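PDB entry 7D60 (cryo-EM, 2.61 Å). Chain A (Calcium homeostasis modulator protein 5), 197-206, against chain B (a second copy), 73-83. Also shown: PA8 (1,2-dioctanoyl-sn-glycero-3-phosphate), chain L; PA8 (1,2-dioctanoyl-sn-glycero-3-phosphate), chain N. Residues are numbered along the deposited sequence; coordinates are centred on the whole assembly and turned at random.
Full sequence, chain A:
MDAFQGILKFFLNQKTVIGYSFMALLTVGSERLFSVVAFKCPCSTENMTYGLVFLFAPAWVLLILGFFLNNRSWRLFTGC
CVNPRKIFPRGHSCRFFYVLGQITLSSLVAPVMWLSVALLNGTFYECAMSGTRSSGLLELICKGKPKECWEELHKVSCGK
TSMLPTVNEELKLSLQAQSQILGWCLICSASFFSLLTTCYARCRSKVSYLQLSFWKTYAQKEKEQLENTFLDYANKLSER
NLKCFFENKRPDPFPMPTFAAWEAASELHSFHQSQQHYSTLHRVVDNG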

# COMPACT_ATOMS: atom_id res chain seq x y z
N THR A 197 -49.05 26.38 -9.22
CA THR A 197 -49.85 25.98 -8.07
C THR A 197 -49.14 26.22 -6.76
O THR A 197 -49.81 26.42 -5.74
CB THR A 197 -50.25 24.50 -8.17
OG1 THR A 197 -49.07 23.69 -8.13
CG2 THR A 197 -50.99 24.24 -9.46
N THR A 198 -47.81 26.20 -6.75
CA THR A 198 -47.07 26.58 -5.55
C THR A 198 -47.18 28.08 -5.29
O THR A 198 -47.35 28.50 -4.14
CB THR A 198 -45.62 26.15 -5.69
OG1 THR A 198 -45.56 24.73 -5.88
CG2 THR A 198 -44.83 26.48 -4.45
N CYS A 199 -47.13 28.89 -6.35
CA CYS A 199 -47.24 30.34 -6.19
C CYS A 199 -48.64 30.76 -5.79
O CYS A 199 -48.81 31.78 -5.13
CB CYS A 199 -46.83 31.04 -7.48
SG CYS A 199 -45.06 31.31 -7.67
N TYR A 200 -49.65 29.99 -6.19
CA TYR A 200 -51.02 30.31 -5.79
C TYR A 200 -51.30 29.91 -4.35
O TYR A 200 -52.13 30.53 -3.69
CB TYR A 200 -52.00 29.63 -6.73
CG TYR A 200 -53.43 30.04 -6.53
CD1 TYR A 200 -53.90 31.25 -7.00
CD2 TYR A 200 -54.32 29.21 -5.85
CE1 TYR A 200 -55.21 31.63 -6.81
CE2 TYR A 200 -55.63 29.57 -5.66
CZ TYR A 200 -56.07 30.79 -6.14
OH TYR A 200 -57.38 31.16 -5.95
N ALA A 201 -50.62 28.88 -3.85
CA ALA A 201 -50.82 28.47 -2.47
C ALA A 201 -50.11 29.40 -1.50
O ALA A 201 -50.53 29.52 -0.34
CB ALA A 201 -50.34 27.04 -2.27
N ARG A 202 -49.03 30.05 -1.93
CA ARG A 202 -48.33 30.99 -1.07
C ARG A 202 -48.96 32.37 -1.12
O ARG A 202 -48.98 33.07 -0.11
CB ARG A 202 -46.86 31.07 -1.46
CG ARG A 202 -46.11 29.78 -1.35
CD ARG A 202 -45.85 29.42 0.09
NE ARG A 202 -44.79 30.24 0.66
CZ ARG A 202 -43.60 29.78 1.01
NH1 ARG A 202 -43.30 28.50 0.83
NH2 ARG A 202 -42.69 30.61 1.52
N CYS A 203 -49.47 32.78 -2.28
CA CYS A 203 -50.13 34.07 -2.40
C CYS A 203 -51.44 34.12 -1.65
O CYS A 203 -51.91 35.21 -1.31
CB CYS A 203 -50.38 34.42 -3.87
SG CYS A 203 -48.96 35.05 -4.78
N ARG A 204 -52.06 32.97 -1.40
CA ARG A 204 -53.34 32.89 -0.72
C ARG A 204 -53.20 32.43 0.72
O ARG A 204 -54.18 32.03 1.34
CB ARG A 204 -54.27 31.95 -1.49
CG ARG A 204 -55.69 32.42 -1.59
CD ARG A 204 -56.58 31.27 -1.96
NE ARG A 204 -57.99 31.58 -1.76
CZ ARG A 204 -58.95 30.67 -1.70
NH1 ARG A 204 -58.65 29.38 -1.82
NH2 ARG A 204 -60.21 31.03 -1.52
N SER A 205 -51.99 32.48 1.26
CA SER A 205 -51.73 32.05 2.63
C SER A 205 -52.29 33.06 3.62
O SER A 205 -52.46 34.24 3.32
CB SER A 205 -50.24 31.86 2.84
OG SER A 205 -49.92 31.83 4.21
N LYS A 206 -52.58 32.57 4.83
CA LYS A 206 -53.17 33.42 5.86
C LYS A 206 -52.13 34.22 6.63
O LYS A 206 -52.47 35.23 7.24
CB LYS A 206 -53.98 32.57 6.84
CG LYS A 206 -55.22 31.97 6.24
CD LYS A 206 -56.21 33.05 5.87
CE LYS A 206 -57.59 32.48 5.63
NZ LYS A 206 -58.12 32.86 4.30
N SER B 73 -37.99 35.79 -3.75
CA SER B 73 -39.26 35.75 -4.44
C SER B 73 -40.38 35.22 -3.56
O SER B 73 -41.54 35.55 -3.79
CB SER B 73 -39.16 34.90 -5.70
OG SER B 73 -38.82 33.56 -5.38
N TRP B 74 -40.05 34.40 -2.57
CA TRP B 74 -41.04 33.91 -1.62
C TRP B 74 -41.29 34.88 -0.48
O TRP B 74 -42.39 34.89 0.07
CB TRP B 74 -40.62 32.55 -1.07
CG TRP B 74 -40.46 31.51 -2.11
CD1 TRP B 74 -39.32 30.85 -2.43
CD2 TRP B 74 -41.48 30.99 -2.98
NE1 TRP B 74 -39.55 29.95 -3.44
CE2 TRP B 74 -40.87 30.02 -3.80
CE3 TRP B 74 -42.84 31.25 -3.15
CZ2 TRP B 74 -41.57 29.32 -4.76
CZ3 TRP B 74 -43.53 30.55 -4.11
CH2 TRP B 74 -42.90 29.60 -4.90
N ARG B 75 -40.30 35.69 -0.11
CA ARG B 75 -40.52 36.74 0.86
C ARG B 75 -41.43 37.83 0.33
O ARG B 75 -42.14 38.47 1.12
CB ARG B 75 -39.20 37.37 1.29
CG ARG B 75 -38.32 36.45 2.06
CD ARG B 75 -37.09 37.15 2.58
NE ARG B 75 -36.13 37.46 1.54
CZ ARG B 75 -35.07 38.23 1.72
NH1 ARG B 75 -34.86 38.78 2.91
NH2 ARG B 75 -34.22 38.47 0.73
N LEU B 76 -41.45 38.05 -0.97
CA LEU B 76 -42.27 39.09 -1.57
C LEU B 76 -43.73 38.69 -1.70
O LEU B 76 -44.61 39.54 -1.52
CB LEU B 76 -41.71 39.46 -2.94
CG LEU B 76 -42.32 40.65 -3.67
CD1 LEU B 76 -41.97 41.94 -2.97
CD2 LEU B 76 -41.85 40.68 -5.10
N PHE B 77 -44.01 37.43 -1.98
CA PHE B 77 -45.35 37.03 -2.39
C PHE B 77 -46.15 36.28 -1.34
O PHE B 77 -47.37 36.15 -1.51
CB PHE B 77 -45.28 36.17 -3.66
CG PHE B 77 -45.06 36.95 -4.91
CD1 PHE B 77 -45.95 37.95 -5.29
CD2 PHE B 77 -43.95 36.71 -5.71
CE1 PHE B 77 -45.74 38.68 -6.44
CE2 PHE B 77 -43.74 37.44 -6.86
CZ PHE B 77 -44.64 38.42 -7.22
N THR B 78 -45.53 35.77 -0.28
CA THR B 78 -46.23 34.96 0.70
C THR B 78 -47.20 35.81 1.50
O THR B 78 -46.80 36.77 2.16
CB THR B 78 -45.24 34.27 1.63
OG1 THR B 78 -44.31 33.52 0.86
CG2 THR B 78 -45.96 33.35 2.57
N GLY B 79 -48.48 35.47 1.44
CA GLY B 79 -49.49 36.25 2.13
C GLY B 79 -49.89 37.51 1.41
O GLY B 79 -50.28 38.48 2.05
N CYS B 80 -49.82 37.51 0.08
CA CYS B 80 -50.06 38.72 -0.70
C CYS B 80 -51.53 39.13 -0.67
O CYS B 80 -51.84 40.31 -0.51
CB CYS B 80 -49.60 38.50 -2.15
SG CYS B 80 -50.19 39.72 -3.33
N CYS B 81 -52.44 38.17 -0.80
CA CYS B 81 -53.86 38.48 -0.94
C CYS B 81 -54.55 38.82 0.38
O CYS B 81 -55.75 39.11 0.37
CB CYS B 81 -54.59 37.30 -1.60
SG CYS B 81 -53.99 36.89 -3.25
N VAL B 82 -53.83 38.79 1.51
CA VAL B 82 -54.40 39.28 2.76
C VAL B 82 -54.57 40.79 2.70
O VAL B 82 -55.65 41.33 2.99
CB VAL B 82 -53.52 38.85 3.95
CG1 VAL B 82 -53.90 39.60 5.21
CG2 VAL B 82 -53.63 37.36 4.17
N ASN B 83 -53.51 41.50 2.33
CA ASN B 83 -53.55 42.93 2.08
C ASN B 83 -52.50 43.27 1.03
O ASN B 83 -51.30 43.26 1.33
CB ASN B 83 -53.30 43.72 3.36
CG ASN B 83 -53.67 45.18 3.22
OD1 ASN B 83 -54.69 45.52 2.63
ND2 ASN B 83 -52.82 46.05 3.74
O1 PA8 L . -39.47 25.33 0.50
O2 PA8 L . -40.10 27.70 0.81
P1 PA8 L . -39.76 26.63 -0.21
O3 PA8 L . -38.54 27.06 -0.98
O4 PA8 L . -41.02 26.44 -1.26
C1 PA8 L . -40.75 26.12 -2.59
C2 PA8 L . -40.33 24.65 -2.66
C3 PA8 L . -41.58 23.77 -2.72
O5 PA8 L . -41.93 23.55 -4.06
C4 PA8 L . -41.81 22.23 -4.50
O6 PA8 L . -41.51 21.37 -3.73
C5 PA8 L . -42.06 21.88 -5.96
C6 PA8 L . -41.40 20.56 -6.36
C7 PA8 L . -41.62 20.20 -7.83
O7 PA8 L . -39.55 24.43 -3.80
C12 PA8 L . -38.17 24.42 -3.60
O8 PA8 L . -37.71 24.78 -2.57
C13 PA8 L . -37.23 23.93 -4.69
C14 PA8 L . -37.72 22.67 -5.40
C15 PA8 L . -36.82 22.30 -6.58
C16 PA8 L . -37.38 21.13 -7.38
C17 PA8 L . -36.46 20.69 -8.52
C18 PA8 L . -35.05 20.34 -8.03
C19 PA8 L . -34.30 19.45 -9.02
O1 PA8 N . -46.07 22.46 2.49
O2 PA8 N . -48.13 23.36 1.50
P1 PA8 N . -46.63 23.31 1.37
O3 PA8 N . -46.08 24.72 1.48
O4 PA8 N . -46.20 22.67 -0.08
C1 PA8 N . -46.51 23.36 -1.26
C2 PA8 N . -47.63 22.60 -1.97
C3 PA8 N . -48.95 23.34 -1.76
O5 PA8 N . -49.58 23.55 -2.99
C4 PA8 N . -50.67 22.70 -3.21
O6 PA8 N . -50.53 21.53 -3.13
C5 PA8 N . -52.04 23.25 -3.58
C6 PA8 N . -52.95 22.16 -4.14
C7 PA8 N . -54.43 22.43 -3.89
O7 PA8 N . -47.36 22.50 -3.34
C12 PA8 N . -47.27 21.20 -3.86
O8 PA8 N . -47.28 20.26 -3.13
C13 PA8 N . -47.17 21.00 -5.37
C14 PA8 N . -46.31 19.79 -5.75
C15 PA8 N . -45.84 19.84 -7.20
C16 PA8 N . -46.88 19.35 -8.20
C17 PA8 N . -46.26 18.49 -9.30
C18 PA8 N . -47.27 18.08 -10.37
C19 PA8 N . -46.60 17.57 -11.64

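What brings the two backbones so close? The C-terminal part of the chain A helix meets the type II turn from Phe B77 to Cys B80, and Arg A202 O and Cys A203 O, near the end of the chain A helix, face the turn. Gly B79 N donates to Arg A202 O at 2.9 Å, nearly straight, and Cys B81 N donates to Cys A203 O at 3.1 Å. Cys A203 CA in turn lies 3.6 Å from Phe B77 O, a CA-H...O contact.

Why does glycine suit the turn? Its phi and psi of 79° and 30° would jam a CB against the preceding carbonyl oxygen, so the backbone itself calls for glycine. Gly B79 CA lies 3.8 Å from Ser A205 O, and Val B82 CG2 packs 3.4 Å from the same oxygen, where the valine's branch makes a small bump against the chain A backbone.

How does Arg A202 fit against chain B? Its side chain, m at chi1, chi2 and chi3, bends so that one face of the guanidinium lies against Trp B74, while Thr B78 OG1 sits near its edge. Thr B78 OG1 accepts weak hydrogen bonds from Arg A202 NE (3.3 Å) and Arg A202 NH2 (3.4 Å), and donates to Trp B74 O at a very short 2.5 Å. Arg A202 NH1 reaches O2 of the chain L lipid at 3.3 Å, giving the buried charge a phosphate partner.

What fills the spaces around the aromatic rings? The far end of the Trp B74 indole carries CH2 to 3.7 Å from Thr A198 CG2 and 3.9 Å from Cys A199 SG, a methyl and a sulfur against a broad ring. Compact Cys A203 fits beside Phe B77, its SG 4.0 Å from Phe B77 CB and oblique to the ring.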